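Local coordinates for Bcl-2 homolog (Gene 16?) (Murid herpesvirus 4, PDB 4MI8), which blocks host cell apoptosis and starvation-induced autophagy, binding host Beclin 1, BAK1 and BAX as a viral Bcl-2 homolog and supporting chronic infection, at residues S3-S7 with N131-D137; I15-L19 with L116-T121; L75-F80 with G91-V95; F18-S23 with G96-E101; Y10-L14 with A34-V39. All coordinates share one frame; numbering follows the deposited sequence.

Interaction 1 of 5, residues S3-S7 with N131-D137; sequences SHKKS and NHFPLED
Asp137 O approaches the imidazole of His4 obliquely, 3.9 Å from His4 CD2. Within the C-terminal segment, the Phe133 ring receives Leu135 CD2 at its edge, in the ring plane. The pyrrolidine of Pro134 sets its CB against the peptide group after His4, 3.4 Å from His4 C. Two backbone bonds make His4 and Leu135 a hydrogen-bonded antiparallel pair, a single bridge. His4 N donates to Leu135 O at 2.9 Å, and the return bond from Leu135 N to His4 O is the straighter (170°), although its donor sits above the carbonyl plane. Leu135 O also takes a CA-H...O contact from Ser3. Past the bridge, a water accepts from Lys6 N and donates to Phe133 O. Chi1 of Lys6 (-58°) puts CG beside the backbone N, 4.0 Å from Leu135 CD1, and bends at chi2 and chi4 bring NZ toward Asp137 for a long salt bridge, NZ to OD1 3.8 Å. This surface pairing of the two ends of the modelled chain covers the start of helix 8-23: Ser7, at the N-cap, bonds through OG to Tyr10 N, Phe133 meets Trp11 with ring planes about perpendicular, and Leu135 packs on Tyr10, Trp11 and Leu14 and reaches helix 33-56.

Interaction 2 of 5, residues I15-L19 with L116-T121; sequences ITAFL and LNDCMT
Leu19 is the main bump of this contact, and its two methyls fill different hollows of helix 111-126. CD1 presses on the backbone of Asn117, 3.4 Å from Asn117 CA, while CD2 drops between Met120 SD (3.8 Å) and Leu116 CD2 (4.0 Å). One turn earlier, the CG2 branch of Ile15 enters the notch between the side-chain oxygens of Asn117 and Thr121, 3.7 Å from Thr121 OG1. In the other direction Asn117 projects beside Thr16. Its CG stands anti to the backbone N (chi1 -165°), which sends the amide across to helix 8-23, where ND2 donates to Thr16 OG1 at 2.9 Å, almost within the amide plane. The Thr16 hydroxyl is further bonded to Ala12 O on its own helix. A water donates to both Thr16 OG1 and Thr121 OG1, so a short polar strip edges the apolar packing. Thr121 OG1 in turn bonds back to Asn117 O (2.7 Å), a carbonyl that also accepts from Thr121 N; this bond fixes the hydroxyl beside Ile15 CG2. The short axes lie 10.0 Å apart, at 138° between their N-to-C directions. Within the Bcl-2 helical bundle, Leu19 and Leu116 both also touch Cys100 of helix 86-103, Met120 reaches Phe92 and Phe76, and Trp109 covers the side of Thr16 and Asn117.

Interaction 3 of 5, residues L75-F80 with G91-V95; sequences LFTSLF and GFFDV
Phe76 and Phe92 meet obliquely, with ring planes at 44° and centroids 4.7 Å apart, while their side chains run across each other at nearly a right angle. Phe92 CD2 stands over one face of the Phe76 ring, 3.6 Å above its plane and displaced toward the rim. Phe92 holds its CG anti to the backbone N (chi1 160°), which brings the ring to Phe76, while CB itself meets Phe80. That third ring comes edge first: Phe92 CB lies near the plane of the Phe80 ring, 3.9 Å from CZ. Leu79 reaches over the backbone instead, with CD2 3.8 Å from Phe92 N, next to the backbone of Gly91. At the far end Leu75 and Val95 approach tip to tip, and Leu75 CD2 lies 4.0 Å from Val95 CG1. The contact is wholly apolar, between helix segments that run close to antiparallel (161°). Helices 68-81 and 86-103 both line the BH3-binding groove of the Bcl-2 fold, and the bound Beclin 1 peptide packs on Leu75, Ser78, Leu79 and Val95. On another side helix 111-126 packs on the pair through Met120, which touches both Phe76 and Phe92, and through Phe123, whose ring meets Phe76.

Interaction 4 of 5, residues F18-S23 with G96-E101; sequences FLKTVS and GRYVCE
Val22 and Cys100 form the apolar centre: chi1 of Val22 (-56° to CG1) leaves CG2 between the backbone N and the carbonyl carbon, turned to Cys100 CB at 3.7 Å. Leu19 CD2 flanks the thiol at the same distance from Cys100 SG. Phe18 brings its ring tip, CZ, to Arg97 CB (3.9 Å), Val22 CG1 lies over one face of that ring, and Arg97 CG is 4.1 Å from Val22 CG1. The segments belong to helices 8-23 and 86-103, the latter the buried central helix of the Bcl-2 bundle; they cross at -43°, with axes 9.1 Å apart and Gly96 at the interface. Among polar contacts, Ser23 OG donates to Leu19 O at 2.9 Å, and Ser23 N reaches this oxygen from the opposite face of the carbonyl plane. This sets the hydroxyl against Cys100, Ser23 OG lying 3.3 Å from its CB. As for charges, the guanidinium of Arg97 is paired chiefly with Asp94; Glu101 OE1, 3.5 Å from Arg97 NH1, lies well out of its plane and adds only electrostatic attraction.

Interaction 5 of 5, residues Y10-L14 with A34-V39; sequences YWATL and AVLVDV
Leu14 and Val35 mark the nearest backbone approach, CA to CA 6.4 Å, where segments 10-14 and 34-39 cross at -72° with their axes 10.7 Å apart. Tyr10 provides the polar link. Its CG is anti to the backbone N (chi1 -175°), and the ring reaches across to Asp38, whose OD2 accepts from the hydroxyl at 2.6 Å. The carboxylate oxygen lies in the ring plane at its edge and uses its anti lone pair, and the planes of ring and carboxylate stand almost perpendicular, 82° apart. The donated hydrogen bond may partly offset the cost of burying a charged carboxylate. Helix 8-23 here lies across the beginning of helix 33-56, the second helix, which in cellular relatives carries the BH3 region, so the bond joins the first two helices of the Bcl-2 bundle. Beside it, Val35 CG2 slides past the Tyr10 ring, 4.0 Å from Tyr10 CE1. Leu14 packs next to the bond: CD1 sits 3.6 Å from Val39 CG2 and 3.7 Å from Asp38 CB, close to the stem of the acid. Its other methyl, CD2, rests over one face of the Trp11 indole, and Leu135 packs on Leu14 as well.

Overall arrangement
Helix 8-23 runs through most of the set: interactions 5, 2 and 4 follow one another along it, joining it to helices 33-56, 111-126 and 86-103 in turn. Interactions 2 and 4 are closest, with centres about 9 Å apart and Phe18 and Leu19 in common. Interaction 3 is nested along the chain within the loops closed by 2 and by 4, and shares helix 86-103 with 4; it carries the packing to the peptide-binding groove, about 19 Å between centres from interaction 5. Interaction 1 encloses all the others in sequence and touches interaction 5 through Trp11. Interactions 2 to 5 thus join the five helices of the bundle, and interaction 1 pairs the ends of the modelled chain at the surface.

Interaction 1 of 5, residues S3-S7 with N131-D137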
# COMPACT_ATOMS: atom_id res chain seq x y z
N SER A 3 -6.26 -13.24 -15.66
CA SER A 3 -5.79 -11.97 -15.03
C SER A 3 -5.03 -11.08 -16.01
O SER A 3 -4.24 -11.58 -16.82
CB SER A 3 -4.86 -12.29 -13.87
OG SER A 3 -3.53 -12.03 -14.28
N HIS A 4 -5.24 -9.76 -15.91
CA HIS A 4 -4.58 -8.76 -16.78
C HIS A 4 -4.53 -7.38 -16.15
O HIS A 4 -5.14 -7.13 -15.11
CB HIS A 4 -5.30 -8.61 -18.13
CG HIS A 4 -6.02 -9.86 -18.61
ND1 HIS A 4 -6.11 -10.18 -19.92
CD2 HIS A 4 -6.70 -10.86 -17.91
CE1 HIS A 4 -6.81 -11.32 -20.05
NE2 HIS A 4 -7.16 -11.74 -18.82
N LYS A 5 -3.88 -6.46 -16.84
CA LYS A 5 -3.77 -5.07 -16.43
C LYS A 5 -5.13 -4.41 -16.29
O LYS A 5 -5.99 -4.60 -17.13
CB LYS A 5 -2.88 -4.31 -17.42
CG LYS A 5 -3.26 -2.86 -17.77
CD LYS A 5 -2.08 -1.90 -17.70
CE LYS A 5 -2.17 -0.85 -18.79
NZ LYS A 5 -2.49 0.52 -18.32
N LYS A 6 -5.31 -3.60 -15.26
CA LYS A 6 -6.54 -2.84 -15.13
C LYS A 6 -6.30 -1.36 -15.24
O LYS A 6 -5.19 -0.89 -15.19
CB LYS A 6 -7.27 -3.18 -13.83
CG LYS A 6 -7.62 -4.63 -13.68
CD LYS A 6 -8.87 -5.01 -14.43
CE LYS A 6 -9.11 -6.49 -14.35
NZ LYS A 6 -9.71 -7.12 -15.55
N SER A 7 -7.36 -0.61 -15.42
CA SER A 7 -7.27 0.79 -15.72
C SER A 7 -7.00 1.62 -14.51
O SER A 7 -7.26 1.20 -13.42
CB SER A 7 -8.56 1.27 -16.35
OG SER A 7 -9.55 1.45 -15.39
N ASN A 131 0.74 -0.93 -14.50
CA ASN A 131 1.62 -1.67 -15.41
C ASN A 131 2.28 -2.95 -14.86
O ASN A 131 2.61 -3.83 -15.65
CB ASN A 131 2.74 -0.74 -15.89
CG ASN A 131 2.94 -0.81 -17.39
OD1 ASN A 131 4.07 -1.00 -17.92
ND2 ASN A 131 1.84 -0.62 -18.10
N HIS A 132 2.46 -3.05 -13.55
CA HIS A 132 3.20 -4.15 -12.96
C HIS A 132 2.42 -4.96 -11.95
O HIS A 132 2.98 -5.43 -10.97
CB HIS A 132 4.42 -3.59 -12.31
CG HIS A 132 5.50 -3.20 -13.26
ND1 HIS A 132 5.64 -1.97 -13.71
CD2 HIS A 132 6.51 -3.94 -13.84
CE1 HIS A 132 6.68 -1.91 -14.53
NE2 HIS A 132 7.22 -3.12 -14.60
N PHE A 133 1.14 -5.13 -12.16
CA PHE A 133 0.30 -5.72 -11.15
C PHE A 133 -1.04 -6.07 -11.74
O PHE A 133 -1.97 -5.31 -11.64
CB PHE A 133 0.10 -4.71 -10.01
CG PHE A 133 -0.35 -5.33 -8.73
CD1 PHE A 133 -1.60 -5.89 -8.63
CD2 PHE A 133 0.48 -5.38 -7.65
CE1 PHE A 133 -2.00 -6.47 -7.47
CE2 PHE A 133 0.08 -5.97 -6.48
CZ PHE A 133 -1.17 -6.52 -6.39
N PRO A 134 -1.15 -7.23 -12.36
CA PRO A 134 -2.44 -7.50 -13.00
C PRO A 134 -3.43 -8.03 -12.01
O PRO A 134 -3.03 -8.45 -10.96
CB PRO A 134 -2.13 -8.60 -14.01
CG PRO A 134 -0.68 -8.85 -13.95
CD PRO A 134 -0.31 -8.50 -12.58
N LEU A 135 -4.71 -8.03 -12.36
CA LEU A 135 -5.78 -8.51 -11.46
C LEU A 135 -6.71 -9.51 -12.17
O LEU A 135 -6.71 -9.57 -13.40
CB LEU A 135 -6.58 -7.33 -10.91
CG LEU A 135 -5.81 -6.36 -10.02
CD1 LEU A 135 -6.64 -5.09 -9.86
CD2 LEU A 135 -5.53 -7.03 -8.69
N GLU A 136 -7.50 -10.20 -11.39
CA GLU A 136 -8.35 -11.26 -11.85
C GLU A 136 -9.40 -10.83 -12.83
O GLU A 136 -10.02 -9.80 -12.70
CB GLU A 136 -9.02 -11.94 -10.67
CG GLU A 136 -9.21 -13.44 -10.85
CD GLU A 136 -8.13 -14.29 -10.18
OE1 GLU A 136 -8.49 -15.22 -9.45
OE2 GLU A 136 -6.93 -14.03 -10.39
N ASP A 137 -9.59 -11.69 -13.81
CA ASP A 137 -10.59 -11.53 -14.83
C ASP A 137 -10.27 -10.28 -15.65
O ASP A 137 -10.48 -10.33 -16.90
CB ASP A 137 -12.02 -11.66 -14.25
CG ASP A 137 -12.67 -10.36 -13.91
OD1 ASP A 137 -12.65 -9.43 -14.71
OD2 ASP A 137 -13.27 -10.27 -12.83
O HOH W 1 -3.01 -3.23 -13.22

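Interaction 2 of 5, residues I15-L19 with L116-T121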
# COMPACT_ATOMS: atom_id res chain seq x y z
N ILE A 15 -8.08 1.50 -4.81
CA ILE A 15 -7.28 2.09 -3.73
C ILE A 15 -8.11 2.67 -2.58
O ILE A 15 -7.80 2.53 -1.33
CB ILE A 15 -6.26 3.11 -4.31
CG1 ILE A 15 -5.15 2.36 -5.12
CG2 ILE A 15 -5.58 3.86 -3.17
CD1 ILE A 15 -4.53 3.15 -6.24
N THR A 16 -9.18 3.39 -2.98
CA THR A 16 -10.02 4.00 -1.96
C THR A 16 -10.73 2.88 -1.17
O THR A 16 -10.86 2.97 0.05
CB THR A 16 -11.11 4.83 -2.63
OG1 THR A 16 -10.52 5.80 -3.50
CG2 THR A 16 -12.03 5.54 -1.54
N ALA A 17 -11.21 1.83 -1.86
CA ALA A 17 -11.92 0.75 -1.15
C ALA A 17 -10.91 0.04 -0.26
O ALA A 17 -11.24 -0.31 0.88
CB ALA A 17 -12.54 -0.17 -2.15
N PHE A 18 -9.63 -0.02 -0.70
CA PHE A 18 -8.56 -0.66 0.10
C PHE A 18 -8.38 0.14 1.37
O PHE A 18 -8.40 -0.45 2.45
CB PHE A 18 -7.24 -0.74 -0.63
CG PHE A 18 -6.07 -1.17 0.24
CD1 PHE A 18 -5.85 -2.52 0.56
CD2 PHE A 18 -5.18 -0.20 0.79
CE1 PHE A 18 -4.73 -2.89 1.34
CE2 PHE A 18 -4.08 -0.57 1.55
CZ PHE A 18 -3.85 -1.91 1.84
N LEU A 19 -8.19 1.46 1.25
CA LEU A 19 -7.98 2.33 2.44
C LEU A 19 -9.21 2.38 3.39
O LEU A 19 -9.05 2.40 4.63
CB LEU A 19 -7.59 3.74 2.03
CG LEU A 19 -6.29 3.83 1.20
CD1 LEU A 19 -6.12 5.27 0.66
CD2 LEU A 19 -5.09 3.53 2.07
N LEU A 116 -4.14 10.90 2.25
CA LEU A 116 -3.47 9.60 2.02
C LEU A 116 -3.94 8.95 0.70
O LEU A 116 -3.12 8.55 -0.15
CB LEU A 116 -3.70 8.67 3.22
CG LEU A 116 -2.96 7.33 3.07
CD1 LEU A 116 -1.44 7.52 2.95
CD2 LEU A 116 -3.38 6.45 4.24
N ASN A 117 -5.26 8.90 0.51
CA ASN A 117 -5.88 8.39 -0.71
C ASN A 117 -5.31 9.03 -1.96
O ASN A 117 -4.81 8.32 -2.83
CB ASN A 117 -7.37 8.54 -0.64
CG ASN A 117 -8.14 7.70 -1.71
OD1 ASN A 117 -7.58 7.09 -2.61
ND2 ASN A 117 -9.42 7.70 -1.61
N ASP A 118 -5.34 10.39 -2.01
CA ASP A 118 -4.93 11.19 -3.14
C ASP A 118 -3.51 10.94 -3.51
O ASP A 118 -3.19 10.66 -4.67
CB ASP A 118 -5.08 12.70 -2.85
CG ASP A 118 -6.51 13.15 -2.84
OD1 ASP A 118 -7.39 12.29 -3.08
OD2 ASP A 118 -6.77 14.37 -2.60
N CYS A 119 -2.66 11.12 -2.50
CA CYS A 119 -1.23 10.85 -2.62
C CYS A 119 -0.99 9.44 -3.21
O CYS A 119 -0.32 9.31 -4.31
CB CYS A 119 -0.56 10.97 -1.25
SG CYS A 119 1.17 10.39 -1.23
N MET A 120 -1.59 8.40 -2.57
CA MET A 120 -1.36 7.02 -3.09
C MET A 120 -1.92 6.89 -4.48
O MET A 120 -1.27 6.29 -5.34
CB MET A 120 -1.92 5.92 -2.18
CG MET A 120 -1.13 5.75 -0.90
SD MET A 120 -1.90 4.49 0.17
CE MET A 120 -1.49 3.03 -0.81
N THR A 121 -3.11 7.43 -4.70
CA THR A 121 -3.76 7.35 -6.00
C THR A 121 -3.00 8.15 -7.06
O THR A 121 -2.94 7.75 -8.23
CB THR A 121 -5.21 7.86 -5.94
OG1 THR A 121 -5.94 7.11 -4.96
CG2 THR A 121 -5.89 7.70 -7.30
O HOH W 2 -8.76 6.98 -5.40

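Interaction 3 of 5, residues L75-F80 with G91-V95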
# COMPACT_ATOMS: atom_id res chain seq x y z
N LEU A 75 9.40 8.64 0.53
CA LEU A 75 9.40 7.19 0.68
C LEU A 75 8.96 6.51 -0.60
O LEU A 75 9.68 5.63 -1.08
CB LEU A 75 8.53 6.70 1.84
CG LEU A 75 8.53 5.14 2.04
CD1 LEU A 75 9.93 4.56 2.24
CD2 LEU A 75 7.67 4.88 3.23
N PHE A 76 7.83 6.95 -1.19
CA PHE A 76 7.27 6.21 -2.35
C PHE A 76 8.24 6.26 -3.49
O PHE A 76 8.49 5.24 -4.14
CB PHE A 76 5.88 6.70 -2.82
CG PHE A 76 4.72 6.35 -1.89
CD1 PHE A 76 4.74 5.20 -1.04
CD2 PHE A 76 3.59 7.14 -1.89
CE1 PHE A 76 3.62 4.88 -0.22
CE2 PHE A 76 2.50 6.85 -1.07
CZ PHE A 76 2.51 5.71 -0.24
N THR A 77 8.81 7.44 -3.74
CA THR A 77 9.77 7.55 -4.84
C THR A 77 11.05 6.67 -4.64
O THR A 77 11.48 6.01 -5.60
CB THR A 77 10.06 9.04 -5.27
OG1 THR A 77 10.26 9.84 -4.10
CG2 THR A 77 8.85 9.64 -6.09
N SER A 78 11.63 6.61 -3.43
CA SER A 78 12.79 5.69 -3.22
C SER A 78 12.42 4.25 -3.43
O SER A 78 13.11 3.51 -4.14
CB SER A 78 13.59 5.89 -1.90
OG SER A 78 12.79 5.87 -0.72
N LEU A 79 11.25 3.89 -2.91
CA LEU A 79 10.75 2.55 -3.08
C LEU A 79 10.66 2.10 -4.57
O LEU A 79 10.71 0.89 -4.87
CB LEU A 79 9.42 2.49 -2.32
CG LEU A 79 8.56 1.27 -2.22
CD1 LEU A 79 9.41 0.22 -1.51
CD2 LEU A 79 7.28 1.62 -1.44
N PHE A 80 10.57 3.04 -5.55
CA PHE A 80 10.51 2.59 -6.97
C PHE A 80 11.71 3.03 -7.85
O PHE A 80 11.77 2.75 -9.09
CB PHE A 80 9.16 2.95 -7.59
CG PHE A 80 7.97 2.21 -6.95
CD1 PHE A 80 7.64 0.92 -7.34
CD2 PHE A 80 7.19 2.81 -5.97
CE1 PHE A 80 6.57 0.24 -6.77
CE2 PHE A 80 6.08 2.15 -5.41
CZ PHE A 80 5.78 0.86 -5.80
N GLY A 91 4.59 -3.53 -1.04
CA GLY A 91 5.19 -2.69 0.01
C GLY A 91 4.54 -1.29 0.10
O GLY A 91 4.31 -0.76 1.21
N PHE A 92 4.29 -0.68 -1.08
CA PHE A 92 3.58 0.60 -1.20
C PHE A 92 2.21 0.50 -0.48
O PHE A 92 1.77 1.38 0.32
CB PHE A 92 3.48 0.89 -2.71
CG PHE A 92 2.40 1.89 -3.12
CD1 PHE A 92 1.13 1.45 -3.39
CD2 PHE A 92 2.73 3.23 -3.44
CE1 PHE A 92 0.17 2.33 -3.91
CE2 PHE A 92 1.77 4.13 -3.93
CZ PHE A 92 0.47 3.67 -4.17
N PHE A 93 1.50 -0.57 -0.77
CA PHE A 93 0.20 -0.69 -0.12
C PHE A 93 0.36 -0.94 1.35
O PHE A 93 -0.52 -0.56 2.11
CB PHE A 93 -0.65 -1.80 -0.78
CG PHE A 93 -1.39 -1.33 -2.02
CD1 PHE A 93 -2.49 -0.46 -1.91
CD2 PHE A 93 -0.95 -1.73 -3.33
CE1 PHE A 93 -3.13 -0.00 -3.05
CE2 PHE A 93 -1.62 -1.23 -4.52
CZ PHE A 93 -2.68 -0.38 -4.38
N ASP A 94 1.42 -1.63 1.78
CA ASP A 94 1.53 -1.95 3.25
C ASP A 94 1.91 -0.71 3.96
O ASP A 94 1.59 -0.53 5.16
CB ASP A 94 2.65 -2.96 3.51
CG ASP A 94 2.59 -3.53 4.91
OD1 ASP A 94 1.47 -3.64 5.47
OD2 ASP A 94 3.66 -3.93 5.47
N VAL A 95 2.70 0.15 3.29
CA VAL A 95 2.93 1.49 3.93
C VAL A 95 1.62 2.24 4.14
O VAL A 95 1.34 2.77 5.27
CB VAL A 95 3.93 2.33 3.14
CG1 VAL A 95 3.87 3.77 3.64
CG2 VAL A 95 5.32 1.62 3.20

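Interaction 4 of 5, residues F18-S23 with G96-E101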
# COMPACT_ATOMS: atom_id res chain seq x y z
N PHE A 18 -9.63 -0.02 -0.70
CA PHE A 18 -8.56 -0.66 0.10
C PHE A 18 -8.38 0.14 1.37
O PHE A 18 -8.40 -0.45 2.45
CB PHE A 18 -7.24 -0.74 -0.63
CG PHE A 18 -6.07 -1.17 0.24
CD1 PHE A 18 -5.85 -2.52 0.56
CD2 PHE A 18 -5.18 -0.20 0.79
CE1 PHE A 18 -4.73 -2.89 1.34
CE2 PHE A 18 -4.08 -0.57 1.55
CZ PHE A 18 -3.85 -1.91 1.84
N LEU A 19 -8.19 1.46 1.25
CA LEU A 19 -7.98 2.33 2.44
C LEU A 19 -9.21 2.38 3.39
O LEU A 19 -9.05 2.40 4.63
CB LEU A 19 -7.59 3.74 2.03
CG LEU A 19 -6.29 3.83 1.20
CD1 LEU A 19 -6.12 5.27 0.66
CD2 LEU A 19 -5.09 3.53 2.07
N LYS A 20 -10.41 2.41 2.83
CA LYS A 20 -11.63 2.48 3.66
C LYS A 20 -11.75 1.17 4.41
O LYS A 20 -12.05 1.17 5.63
CB LYS A 20 -12.91 2.75 2.85
CG LYS A 20 -12.92 4.10 2.14
CD LYS A 20 -14.25 4.42 1.43
CE LYS A 20 -14.21 5.87 0.95
NZ LYS A 20 -15.33 6.40 0.06
N THR A 21 -11.46 0.05 3.72
CA THR A 21 -11.54 -1.28 4.36
C THR A 21 -10.56 -1.38 5.51
O THR A 21 -10.96 -1.80 6.57
CB THR A 21 -11.33 -2.47 3.38
OG1 THR A 21 -12.35 -2.51 2.36
CG2 THR A 21 -11.40 -3.79 4.10
N VAL A 22 -9.28 -1.02 5.33
CA VAL A 22 -8.30 -1.19 6.39
C VAL A 22 -8.51 -0.12 7.47
O VAL A 22 -8.11 -0.30 8.64
CB VAL A 22 -6.82 -1.19 5.91
CG1 VAL A 22 -6.57 -2.26 4.84
CG2 VAL A 22 -6.37 0.19 5.42
N SER A 23 -9.16 0.99 7.10
CA SER A 23 -9.62 1.97 8.10
C SER A 23 -10.94 1.60 8.79
O SER A 23 -11.33 2.23 9.78
CB SER A 23 -9.71 3.35 7.48
OG SER A 23 -8.41 3.74 7.14
N GLY A 96 0.77 2.27 3.10
CA GLY A 96 -0.55 2.95 3.23
C GLY A 96 -1.41 2.25 4.30
O GLY A 96 -2.17 2.92 5.02
N ARG A 97 -1.33 0.92 4.41
CA ARG A 97 -2.09 0.22 5.43
C ARG A 97 -1.62 0.57 6.82
O ARG A 97 -2.44 0.71 7.72
CB ARG A 97 -1.99 -1.29 5.26
CG ARG A 97 -2.78 -2.06 6.30
CD ARG A 97 -2.82 -3.60 6.08
NE ARG A 97 -1.49 -4.21 6.20
CZ ARG A 97 -1.13 -5.04 7.20
NH1 ARG A 97 -1.98 -5.39 8.15
NH2 ARG A 97 0.06 -5.59 7.24
N TYR A 98 -0.28 0.69 6.99
CA TYR A 98 0.30 1.09 8.27
C TYR A 98 -0.26 2.47 8.63
O TYR A 98 -0.79 2.62 9.73
CB TYR A 98 1.84 1.20 8.22
CG TYR A 98 2.42 1.50 9.62
CD1 TYR A 98 2.67 0.46 10.52
CD2 TYR A 98 2.68 2.83 10.05
CE1 TYR A 98 3.16 0.69 11.81
CE2 TYR A 98 3.19 3.08 11.34
CZ TYR A 98 3.43 1.99 12.21
OH TYR A 98 3.92 2.13 13.50
N VAL A 99 -0.09 3.47 7.76
CA VAL A 99 -0.58 4.81 8.05
C VAL A 99 -2.06 4.77 8.53
O VAL A 99 -2.36 5.21 9.65
CB VAL A 99 -0.46 5.77 6.86
CG1 VAL A 99 -1.10 7.11 7.23
CG2 VAL A 99 0.99 5.95 6.48
N CYS A 100 -2.96 4.18 7.74
CA CYS A 100 -4.35 4.02 8.19
C CYS A 100 -4.44 3.38 9.55
O CYS A 100 -5.26 3.80 10.35
CB CYS A 100 -5.18 3.17 7.27
SG CYS A 100 -5.43 3.96 5.68
N GLU A 101 -3.71 2.33 9.80
CA GLU A 101 -4.03 1.49 10.93
C GLU A 101 -3.35 1.93 12.22
O GLU A 101 -3.67 1.43 13.27
CB GLU A 101 -3.72 0.02 10.63
CG GLU A 101 -4.71 -0.71 9.76
CD GLU A 101 -4.39 -2.17 9.55
OE1 GLU A 101 -3.28 -2.61 9.79
OE2 GLU A 101 -5.25 -2.91 9.15

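Interaction 5 of 5, residues Y10-L14 with A34-V39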
# COMPACT_ATOMS: atom_id res chain seq x y z
N TYR A 10 -10.21 2.08 -12.64
CA TYR A 10 -10.50 0.96 -11.75
C TYR A 10 -9.62 1.01 -10.48
O TYR A 10 -10.11 0.77 -9.35
CB TYR A 10 -10.33 -0.37 -12.46
CG TYR A 10 -10.74 -1.47 -11.56
CD1 TYR A 10 -12.06 -1.57 -11.10
CD2 TYR A 10 -9.79 -2.35 -11.06
CE1 TYR A 10 -12.43 -2.56 -10.20
CE2 TYR A 10 -10.15 -3.35 -10.18
CZ TYR A 10 -11.46 -3.45 -9.75
OH TYR A 10 -11.82 -4.44 -8.87
N TRP A 11 -8.35 1.34 -10.66
CA TRP A 11 -7.41 1.33 -9.60
C TRP A 11 -7.65 2.41 -8.61
O TRP A 11 -7.45 2.17 -7.42
CB TRP A 11 -6.01 1.43 -10.15
CG TRP A 11 -5.40 0.07 -10.41
CD1 TRP A 11 -5.25 -0.58 -11.63
CD2 TRP A 11 -4.86 -0.87 -9.39
NE1 TRP A 11 -4.67 -1.83 -11.45
CE2 TRP A 11 -4.38 -2.05 -10.13
CE3 TRP A 11 -4.68 -0.82 -7.98
CZ2 TRP A 11 -3.78 -3.14 -9.48
CZ3 TRP A 11 -4.09 -1.92 -7.34
CH2 TRP A 11 -3.65 -3.05 -8.07
N ALA A 12 -8.12 3.59 -9.06
CA ALA A 12 -8.53 4.67 -8.16
C ALA A 12 -9.64 4.19 -7.24
O ALA A 12 -9.65 4.48 -6.05
CB ALA A 12 -9.02 5.92 -8.96
N THR A 13 -10.61 3.50 -7.80
CA THR A 13 -11.69 2.89 -7.00
C THR A 13 -11.15 1.88 -5.97
O THR A 13 -11.53 1.87 -4.77
CB THR A 13 -12.68 2.18 -7.95
OG1 THR A 13 -13.36 3.20 -8.66
CG2 THR A 13 -13.73 1.34 -7.22
N LEU A 14 -10.24 1.04 -6.45
CA LEU A 14 -9.73 -0.08 -5.69
C LEU A 14 -8.88 0.47 -4.53
O LEU A 14 -8.98 -0.00 -3.37
CB LEU A 14 -8.86 -0.92 -6.65
CG LEU A 14 -8.26 -2.13 -5.99
CD1 LEU A 14 -9.32 -2.84 -5.10
CD2 LEU A 14 -7.61 -3.04 -7.09
N ALA A 34 -16.70 -7.80 -6.55
CA ALA A 34 -15.44 -7.93 -7.31
C ALA A 34 -14.39 -7.00 -6.76
O ALA A 34 -13.21 -7.34 -6.75
CB ALA A 34 -15.69 -7.56 -8.75
N VAL A 35 -14.81 -5.81 -6.33
CA VAL A 35 -13.89 -4.91 -5.71
C VAL A 35 -13.49 -5.51 -4.35
O VAL A 35 -12.34 -5.44 -3.94
CB VAL A 35 -14.53 -3.53 -5.50
CG1 VAL A 35 -13.72 -2.73 -4.48
CG2 VAL A 35 -14.68 -2.78 -6.85
N LEU A 36 -14.46 -6.06 -3.62
CA LEU A 36 -14.11 -6.63 -2.33
C LEU A 36 -13.08 -7.80 -2.50
O LEU A 36 -12.21 -8.06 -1.65
CB LEU A 36 -15.38 -7.14 -1.66
CG LEU A 36 -15.15 -7.74 -0.28
CD1 LEU A 36 -14.45 -6.67 0.58
CD2 LEU A 36 -16.46 -8.24 0.34
N VAL A 37 -13.17 -8.49 -3.62
CA VAL A 37 -12.19 -9.55 -3.92
C VAL A 37 -10.76 -8.97 -4.02
O VAL A 37 -9.82 -9.52 -3.41
CB VAL A 37 -12.63 -10.44 -5.11
CG1 VAL A 37 -11.48 -11.38 -5.56
CG2 VAL A 37 -13.78 -11.29 -4.65
N ASP A 38 -10.62 -7.90 -4.78
CA ASP A 38 -9.31 -7.31 -5.09
C ASP A 38 -8.76 -6.67 -3.87
O ASP A 38 -7.56 -6.78 -3.60
CB ASP A 38 -9.45 -6.33 -6.24
CG ASP A 38 -9.65 -7.04 -7.57
OD1 ASP A 38 -9.26 -8.23 -7.72
OD2 ASP A 38 -10.22 -6.45 -8.48
N VAL A 39 -9.64 -6.03 -3.10
CA VAL A 39 -9.26 -5.44 -1.82
C VAL A 39 -8.63 -6.50 -0.93
O VAL A 39 -7.52 -6.31 -0.45
CB VAL A 39 -10.42 -4.74 -1.14
CG1 VAL A 39 -10.07 -4.54 0.32
CG2 VAL A 39 -10.71 -3.39 -1.82